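Local coordinates for protein TssK (Serratia sp. FS14, PDB 5Y0E) that forms a trimeric baseplate component of the bacterial type VI secretion system, probably joining the baseplate to the membrane-embedded part of the machine, at residues 190-199 against 251-262; 359-369 against 383-391. All coordinates share one frame; numbering follows the deposited sequence.

Interaction 1. Residues 190-199 against 251-262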
# COMPACT_ATOMS: atom_id res chain seq x y z
N MET A 190 -12.51 -7.74 -10.31
CA MET A 190 -11.28 -8.51 -10.35
C MET A 190 -10.78 -8.75 -8.94
O MET A 190 -10.80 -7.85 -8.10
CB MET A 190 -10.20 -7.79 -11.13
CG MET A 190 -10.44 -7.73 -12.62
SD MET A 190 -10.79 -9.31 -13.34
CE MET A 190 -9.17 -10.02 -13.29
N LEU A 191 -10.34 -9.97 -8.67
CA LEU A 191 -9.70 -10.24 -7.40
C LEU A 191 -8.20 -10.11 -7.46
O LEU A 191 -7.58 -9.92 -6.42
CB LEU A 191 -10.07 -11.64 -6.88
CG LEU A 191 -11.50 -11.64 -6.39
CD1 LEU A 191 -11.92 -13.00 -5.93
CD2 LEU A 191 -11.69 -10.64 -5.30
N ASN A 192 -7.60 -10.17 -8.63
CA ASN A 192 -6.18 -9.93 -8.77
C ASN A 192 -5.96 -8.96 -9.92
O ASN A 192 -6.36 -9.23 -11.05
CB ASN A 192 -5.45 -11.24 -9.02
CG ASN A 192 -3.96 -11.06 -9.07
OD1 ASN A 192 -3.44 -10.05 -8.67
ND2 ASN A 192 -3.28 -12.05 -9.58
N CYS A 193 -5.30 -7.85 -9.63
CA CYS A 193 -4.96 -6.92 -10.69
C CYS A 193 -4.23 -7.60 -11.82
O CYS A 193 -4.38 -7.21 -12.98
CB CYS A 193 -4.10 -5.78 -10.13
SG CYS A 193 -4.98 -4.59 -9.13
N GLN A 194 -3.46 -8.63 -11.53
CA GLN A 194 -2.71 -9.26 -12.59
C GLN A 194 -3.56 -10.15 -13.49
O GLN A 194 -3.05 -10.62 -14.50
CB GLN A 194 -1.56 -10.05 -11.99
CG GLN A 194 -0.59 -9.18 -11.22
CD GLN A 194 0.31 -8.37 -12.13
OE1 GLN A 194 0.84 -8.89 -13.09
NE2 GLN A 194 0.50 -7.10 -11.81
N GLY A 195 -4.82 -10.35 -13.16
CA GLY A 195 -5.69 -11.11 -14.04
C GLY A 195 -6.33 -10.31 -15.15
O GLY A 195 -7.07 -10.87 -15.95
N ASN A 196 -6.09 -9.01 -15.21
CA ASN A 196 -6.76 -8.17 -16.16
C ASN A 196 -5.72 -7.31 -16.87
O ASN A 196 -4.94 -6.62 -16.21
CB ASN A 196 -7.79 -7.28 -15.48
CG ASN A 196 -8.41 -6.30 -16.44
OD1 ASN A 196 -7.94 -5.17 -16.60
ND2 ASN A 196 -9.44 -6.73 -17.11
N PRO A 197 -5.72 -7.28 -18.19
CA PRO A 197 -4.71 -6.48 -18.90
C PRO A 197 -4.85 -4.99 -18.68
O PRO A 197 -3.84 -4.28 -18.68
CB PRO A 197 -4.95 -6.85 -20.36
CG PRO A 197 -6.38 -7.33 -20.39
CD PRO A 197 -6.61 -8.01 -19.10
N VAL A 198 -6.04 -4.47 -18.48
CA VAL A 198 -6.16 -3.03 -18.36
C VAL A 198 -5.56 -2.56 -17.04
O VAL A 198 -4.78 -1.61 -17.01
CB VAL A 198 -7.63 -2.59 -18.50
CG1 VAL A 198 -7.73 -1.09 -18.36
CG2 VAL A 198 -8.17 -3.02 -19.83
N LEU A 199 -5.92 -3.22 -15.95
CA LEU A 199 -5.26 -2.93 -14.68
C LEU A 199 -3.75 -3.03 -14.79
O LEU A 199 -3.03 -2.18 -14.29
CB LEU A 199 -5.79 -3.86 -13.59
CG LEU A 199 -7.27 -3.71 -13.24
CD1 LEU A 199 -7.68 -4.67 -12.17
CD2 LEU A 199 -7.62 -2.31 -12.83
N ALA A 251 3.79 -2.99 -6.40
CA ALA A 251 2.58 -3.38 -7.12
C ALA A 251 2.93 -4.09 -8.41
O ALA A 251 2.34 -5.12 -8.74
CB ALA A 251 1.73 -2.15 -7.39
N TYR A 252 3.88 -3.56 -9.14
CA TYR A 252 4.24 -4.11 -10.43
C TYR A 252 4.77 -5.52 -10.32
O TYR A 252 4.55 -6.34 -11.21
CB TYR A 252 5.27 -3.20 -11.07
CG TYR A 252 5.83 -3.62 -12.38
CD1 TYR A 252 5.14 -3.38 -13.55
CD2 TYR A 252 7.09 -4.19 -12.47
CE1 TYR A 252 5.66 -3.73 -14.76
CE2 TYR A 252 7.62 -4.54 -13.68
CZ TYR A 252 6.89 -4.30 -14.83
OH TYR A 252 7.39 -4.64 -16.05
N HIS A 253 5.45 -5.84 -9.24
CA HIS A 253 6.06 -7.14 -9.11
C HIS A 253 5.21 -8.15 -8.36
O HIS A 253 5.43 -9.35 -8.51
CB HIS A 253 7.42 -7.02 -8.45
CG HIS A 253 8.49 -6.53 -9.37
ND1 HIS A 253 9.06 -5.28 -9.24
CD2 HIS A 253 9.09 -7.11 -10.42
CE1 HIS A 253 9.98 -5.13 -10.18
NE2 HIS A 253 10.01 -6.22 -10.91
N LEU A 254 4.22 -7.71 -7.60
CA LEU A 254 3.39 -8.64 -6.87
C LEU A 254 2.68 -9.58 -7.83
O LEU A 254 2.16 -9.16 -8.86
CB LEU A 254 2.36 -7.90 -6.04
CG LEU A 254 2.75 -7.39 -4.67
CD1 LEU A 254 1.60 -6.67 -4.05
CD2 LEU A 254 3.14 -8.53 -3.82
N ASP A 255 2.69 -10.86 -7.51
CA ASP A 255 1.92 -11.83 -8.28
C ASP A 255 0.44 -11.74 -7.99
O ASP A 255 -0.36 -12.17 -8.81
CB ASP A 255 2.39 -13.25 -7.97
CG ASP A 255 3.61 -13.61 -8.71
OD1 ASP A 255 3.98 -12.86 -9.62
OD2 ASP A 255 4.20 -14.64 -8.40
N HIS A 256 0.07 -11.23 -6.84
CA HIS A 256 -1.32 -11.16 -6.46
C HIS A 256 -1.57 -9.86 -5.71
O HIS A 256 -0.89 -9.58 -4.72
CB HIS A 256 -1.69 -12.36 -5.61
CG HIS A 256 -3.11 -12.38 -5.17
ND1 HIS A 256 -3.57 -11.57 -4.16
CD2 HIS A 256 -4.17 -13.08 -5.61
CE1 HIS A 256 -4.86 -11.80 -3.98
NE2 HIS A 256 -5.24 -12.71 -4.85
N LEU A 257 -2.53 -9.07 -6.19
CA LEU A 257 -2.83 -7.78 -5.60
C LEU A 257 -4.28 -7.42 -5.87
O LEU A 257 -4.67 -7.29 -7.03
CB LEU A 257 -1.89 -6.72 -6.15
CG LEU A 257 -2.20 -5.27 -5.82
CD1 LEU A 257 -1.86 -5.00 -4.38
CD2 LEU A 257 -1.42 -4.36 -6.71
N HIS A 258 -5.06 -7.27 -4.81
CA HIS A 258 -6.46 -6.89 -4.95
C HIS A 258 -6.58 -5.42 -5.36
O HIS A 258 -5.88 -4.56 -4.83
CB HIS A 258 -7.20 -7.15 -3.64
CG HIS A 258 -8.68 -6.98 -3.71
ND1 HIS A 258 -9.29 -5.80 -4.09
CD2 HIS A 258 -9.69 -7.82 -3.38
CE1 HIS A 258 -10.60 -5.93 -4.02
NE2 HIS A 258 -10.87 -7.15 -3.60
N PRO A 259 -7.49 -5.11 -6.29
CA PRO A 259 -7.65 -3.73 -6.78
C PRO A 259 -7.98 -2.70 -5.72
O PRO A 259 -7.56 -1.55 -5.84
CB PRO A 259 -8.82 -3.86 -7.76
CG PRO A 259 -8.77 -5.25 -8.21
CD PRO A 259 -8.22 -6.08 -7.12
N GLU A 260 -8.73 -3.07 -4.70
CA GLU A 260 -9.08 -2.09 -3.70
C GLU A 260 -7.85 -1.60 -2.98
O GLU A 260 -7.77 -0.43 -2.61
CB GLU A 260 -10.09 -2.68 -2.74
CG GLU A 260 -10.45 -1.75 -1.63
CD GLU A 260 -9.55 -1.90 -0.39
OE1 GLU A 260 -9.04 -3.00 -0.12
OE2 GLU A 260 -9.36 -0.90 0.30
N ARG A 261 -6.88 -2.46 -2.80
CA ARG A 261 -5.68 -2.03 -2.13
C ARG A 261 -4.91 -1.06 -3.01
O ARG A 261 -4.43 -0.03 -2.53
CB ARG A 261 -4.86 -3.27 -1.77
CG ARG A 261 -3.61 -3.00 -1.02
CD ARG A 261 -2.81 -4.26 -0.88
NE ARG A 261 -1.57 -4.01 -0.19
CZ ARG A 261 -0.51 -4.80 -0.26
NH1 ARG A 261 -0.57 -5.89 -0.99
NH2 ARG A 261 0.59 -4.48 0.38
N LEU A 262 -4.83 -1.34 -4.29
CA LEU A 262 -4.13 -0.44 -5.19
C LEU A 262 -4.83 0.90 -5.29
O LEU A 262 -4.18 1.95 -5.38
CB LEU A 262 -4.03 -1.09 -6.55
CG LEU A 262 -3.28 -0.30 -7.59
CD1 LEU A 262 -1.80 -0.26 -7.31
CD2 LEU A 262 -3.56 -0.94 -8.89
O HOH W 1 2.27 -6.00 -12.99
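Cys193 SG sits among three apolar side chains of 251-262, lying 3.9 Å from Leu262 CD2, 4.0 Å from Pro259 CG and slightly farther from Leu257 CD2. The sulfur is directed there by a first torsion that sets it opposite the carbonyl carbon (chi1 -73°). Here the run-in to helix 197-222 meets the turn joining helices 229-253 and 259-273, at one end of a helical bundle, and an Asx turn at Asn192 shapes the run-in. Pro259 is the shared apolar piece: besides the sulfur, its CG meets Met190 CB and, almost at right angles, Leu199 CD1, while Leu294 of helix 294-309 also packs on this proline. Farther out, the methyl CD2 of Leu191 lies 4.0 Å from CD2 of the His258 imidazole.

The polar edge is organised by the buried amide of Asn192, whose CG stands opposite the backbone N and beside the carbonyl carbon (chi1 -176°). Its OD1 accepts from Leu257 N at 2.8 Å and from Gln194 N at 3.2 Å, and the two donors come from opposite faces of the amide; the second bond closes the Asx turn. With ND2 donating to a lone pair of Asp255 O at 3.0 Å, three bonds fix the rotation of this amide. Cys193 N adds an almost straight bond of 2.7 Å to Leu257 O. Beyond the two segments, His256 NE2 bonds to Ala37 O of the second subunit, and Arg261 forms a salt bridge with Glu260 of that subunit, so the turn and the first residues of helix 259-273 take part in the trimer interface. Helix 259-273 is capped at its start by His258: ND1 accepts from Glu260 N at 2.9 Å, with the donor only 7° from the imidazole plane.

Interaction 2. Residues 359-369 against 383-391; sequences LTHFPAQMKIA and PGIGLRTMP
Leu387 supplies most of the apolar contact, turning both methyls to 359-369. CD1 lies 3.9 Å from Met366 CG and 4.1 Å from Pro363 CA, with CE2 of the Phe362 ring slightly more distant. CD2 lies closest to the tip of Ile368, 3.7 Å from its CD1, the two side chains crossing at about a right angle; Ile368 CD1 also comes near Leu387 CD1. Phe362 is itself covered on one face by Met366 CB, which stands 4.1 Å above the ring plane toward its rim, and it also meets the ring of Phe406 in strand 404-408. Ile368 has a second apolar neighbour in Ile385, its CG2 branch approaching Ile385 CD1 at 4.0 Å.

These residues belong to the C-terminal domain, where strands 366-370 and 387-389 are the two outermost strands of one eight-stranded antiparallel sheet. Helix 359-365, which is kinked at Pro363, runs nearly antiparallel to strand 387-389, at 158° between their directions and 8.9 Å between the axes. The side chains of Phe362, Pro363 and Met366 thus come from the helix and its junction with strand 366-370, whereas Ile368 comes from the strand proper.

Hydrogen bonding across the two segments is confined to one backbone link, from Ile385 N to Ile368 O at 3.0 Å. It is nearly straight, 176° at the hydrogen, and lies in the carbonyl plane of Ile368. The bond comes from the loop leading to strand 387-389; each edge strand pairs with an inner neighbour, Lys367 and Ala369 with strand 423-428 and Arg388 with strand 404-408. At the margin, where Leu359 is exposed, its CD2 methyl comes within 3.8 Å of Thr389 OG1, the two side chains at about a right angle.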
# COMPACT_ATOMS: atom_id res chain seq x y z
N LEU A 359 27.98 15.58 -32.28
CA LEU A 359 27.20 15.78 -33.47
C LEU A 359 27.55 14.83 -34.57
O LEU A 359 26.73 14.54 -35.41
CB LEU A 359 27.32 17.20 -33.95
CG LEU A 359 26.57 18.18 -33.09
CD1 LEU A 359 27.01 19.56 -33.44
CD2 LEU A 359 25.08 18.06 -33.25
N THR A 360 28.75 14.31 -34.55
CA THR A 360 29.14 13.41 -35.60
C THR A 360 29.07 11.96 -35.19
O THR A 360 28.40 11.18 -35.82
CB THR A 360 30.54 13.75 -36.13
OG1 THR A 360 31.44 13.86 -35.05
CG2 THR A 360 30.51 15.06 -36.81
N HIS A 361 29.72 11.60 -34.12
CA HIS A 361 29.72 10.22 -33.72
C HIS A 361 28.40 9.65 -33.26
O HIS A 361 28.10 8.51 -33.55
CB HIS A 361 30.76 9.99 -32.63
CG HIS A 361 32.15 10.30 -33.06
ND1 HIS A 361 33.25 9.82 -32.39
CD2 HIS A 361 32.63 11.03 -34.09
CE1 HIS A 361 34.34 10.25 -32.99
NE2 HIS A 361 33.99 10.99 -34.01
N PHE A 362 27.60 10.41 -32.55
CA PHE A 362 26.35 9.86 -32.06
C PHE A 362 25.42 9.34 -33.12
O PHE A 362 24.93 8.24 -33.03
CB PHE A 362 25.62 10.85 -31.18
CG PHE A 362 24.40 10.29 -30.54
CD1 PHE A 362 24.48 9.62 -29.37
CD2 PHE A 362 23.19 10.44 -31.14
CE1 PHE A 362 23.37 9.11 -28.78
CE2 PHE A 362 22.07 9.92 -30.56
CZ PHE A 362 22.16 9.25 -29.38
N PRO A 363 25.18 10.14 -34.14
CA PRO A 363 24.27 9.73 -35.20
C PRO A 363 24.74 8.53 -35.98
O PRO A 363 23.91 7.87 -36.57
CB PRO A 363 24.22 10.94 -36.11
CG PRO A 363 24.68 12.06 -35.28
CD PRO A 363 25.69 11.48 -34.38
N ALA A 364 26.04 8.26 -35.99
CA ALA A 364 26.57 7.11 -36.67
C ALA A 364 26.59 5.92 -35.74
O ALA A 364 26.18 4.84 -36.10
CB ALA A 364 27.97 7.41 -37.14
N GLN A 365 27.03 6.12 -34.52
CA GLN A 365 27.13 5.03 -33.57
C GLN A 365 25.85 4.60 -32.87
O GLN A 365 25.86 3.69 -32.06
CB GLN A 365 28.17 5.36 -32.52
CG GLN A 365 29.57 5.07 -32.99
CD GLN A 365 30.56 6.07 -32.49
OE1 GLN A 365 31.06 6.89 -33.25
NE2 GLN A 365 30.85 6.01 -31.21
N MET A 366 24.74 5.26 -33.16
CA MET A 366 23.51 4.86 -32.54
C MET A 366 22.68 4.28 -33.64
O MET A 366 22.24 4.98 -34.52
CB MET A 366 22.81 6.03 -31.88
CG MET A 366 21.37 5.78 -31.51
SD MET A 366 21.12 4.57 -30.23
CE MET A 366 21.05 5.57 -28.77
N LYS A 367 22.51 2.98 -33.60
CA LYS A 367 21.74 2.28 -34.59
C LYS A 367 20.38 1.99 -34.02
O LYS A 367 20.25 1.41 -32.96
CB LYS A 367 22.44 0.98 -34.97
N ILE A 368 19.36 2.41 -34.75
CA ILE A 368 18.02 2.20 -34.28
C ILE A 368 17.25 1.32 -35.23
O ILE A 368 17.23 1.54 -36.42
CB ILE A 368 17.30 3.55 -34.10
CG1 ILE A 368 17.82 4.28 -32.88
CG2 ILE A 368 15.82 3.36 -33.94
CD1 ILE A 368 17.66 5.76 -32.99
N ALA A 369 16.61 0.31 -34.65
CA ALA A 369 15.81 -0.63 -35.39
C ALA A 369 14.90 -1.39 -34.46
O ALA A 369 14.89 -1.14 -33.27
CB ALA A 369 16.70 -1.60 -36.13
N PRO A 383 23.26 0.35 -42.00
CA PRO A 383 22.68 1.48 -41.32
C PRO A 383 21.38 1.13 -40.64
O PRO A 383 20.81 0.07 -40.85
CB PRO A 383 22.43 2.46 -42.45
CG PRO A 383 22.18 1.61 -43.63
CD PRO A 383 22.85 0.28 -43.41
N GLY A 384 20.94 2.05 -39.81
CA GLY A 384 19.68 1.94 -39.11
C GLY A 384 18.86 3.15 -39.46
O GLY A 384 19.13 3.85 -40.42
N ILE A 385 17.82 3.40 -38.69
CA ILE A 385 17.03 4.59 -38.97
C ILE A 385 17.89 5.83 -38.76
O ILE A 385 18.68 5.90 -37.81
CB ILE A 385 15.76 4.61 -38.10
CG1 ILE A 385 14.78 3.54 -38.57
CG2 ILE A 385 15.08 5.95 -38.21
CD1 ILE A 385 14.73 2.36 -37.69
N GLY A 386 17.78 6.79 -39.68
CA GLY A 386 18.62 7.96 -39.61
C GLY A 386 18.19 8.92 -38.52
O GLY A 386 17.02 9.03 -38.17
N LEU A 387 19.17 9.63 -38.00
CA LEU A 387 18.98 10.63 -36.98
C LEU A 387 19.38 11.98 -37.54
O LEU A 387 20.51 12.16 -38.01
CB LEU A 387 19.80 10.31 -35.73
CG LEU A 387 19.45 8.93 -35.21
CD1 LEU A 387 20.50 8.35 -34.27
CD2 LEU A 387 18.11 9.04 -34.54
N ARG A 388 18.46 12.93 -37.51
CA ARG A 388 18.68 14.27 -38.03
C ARG A 388 18.73 15.23 -36.85
O ARG A 388 17.82 15.24 -36.02
CB ARG A 388 17.57 14.64 -39.01
CG ARG A 388 17.47 16.10 -39.36
CD ARG A 388 16.31 16.32 -40.33
NE ARG A 388 16.32 15.34 -41.41
CZ ARG A 388 17.03 15.46 -42.53
NH1 ARG A 388 16.99 14.52 -43.46
NH2 ARG A 388 17.79 16.54 -42.70
N THR A 389 19.79 16.02 -36.78
CA THR A 389 19.89 17.05 -35.76
C THR A 389 18.77 18.07 -35.93
O THR A 389 18.42 18.45 -37.04
CB THR A 389 21.25 17.75 -35.85
OG1 THR A 389 22.27 16.84 -35.45
CG2 THR A 389 21.30 18.95 -34.96
N MET A 390 18.21 18.48 -34.85
CA MET A 390 17.18 19.49 -34.97
C MET A 390 17.74 20.83 -34.52
O MET A 390 18.31 20.93 -33.44
CB MET A 390 15.98 19.12 -34.12
CG MET A 390 15.46 17.73 -34.38
SD MET A 390 14.01 17.35 -33.38
CE MET A 390 12.76 18.37 -34.12
N PRO A 391 17.61 21.84 -35.31
CA PRO A 391 18.23 23.12 -34.95
C PRO A 391 17.43 23.90 -33.93
O PRO A 391 18.00 24.69 -33.18
CB PRO A 391 18.31 23.86 -36.29
CG PRO A 391 18.04 22.82 -37.34
CD PRO A 391 17.15 21.82 -36.70

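Overall arrangement
From the N terminus, the chain first builds the beta-rich part that ends with strand 180-182, then enters the helical region through 190-199. Interaction 1 closes a loop of 51 residues, almost all helical, by returning the turn after helix 229-253 to the run-in of helix 197-222. After helices 259-273 and 294-309 the chain passes into the C-terminal eight-stranded sheet, where interaction 2 closes a much shorter loop of 13 residues, including helix 375-380, packing helix 355-365 and edge strand 366-370 against the other edge strand, 387-389, and the loop before it. The contacts follow in series, neither nested nor crossing. Their centres are about 40 Å apart and their nearest atoms about 19 Å, so the two lie in separate regions.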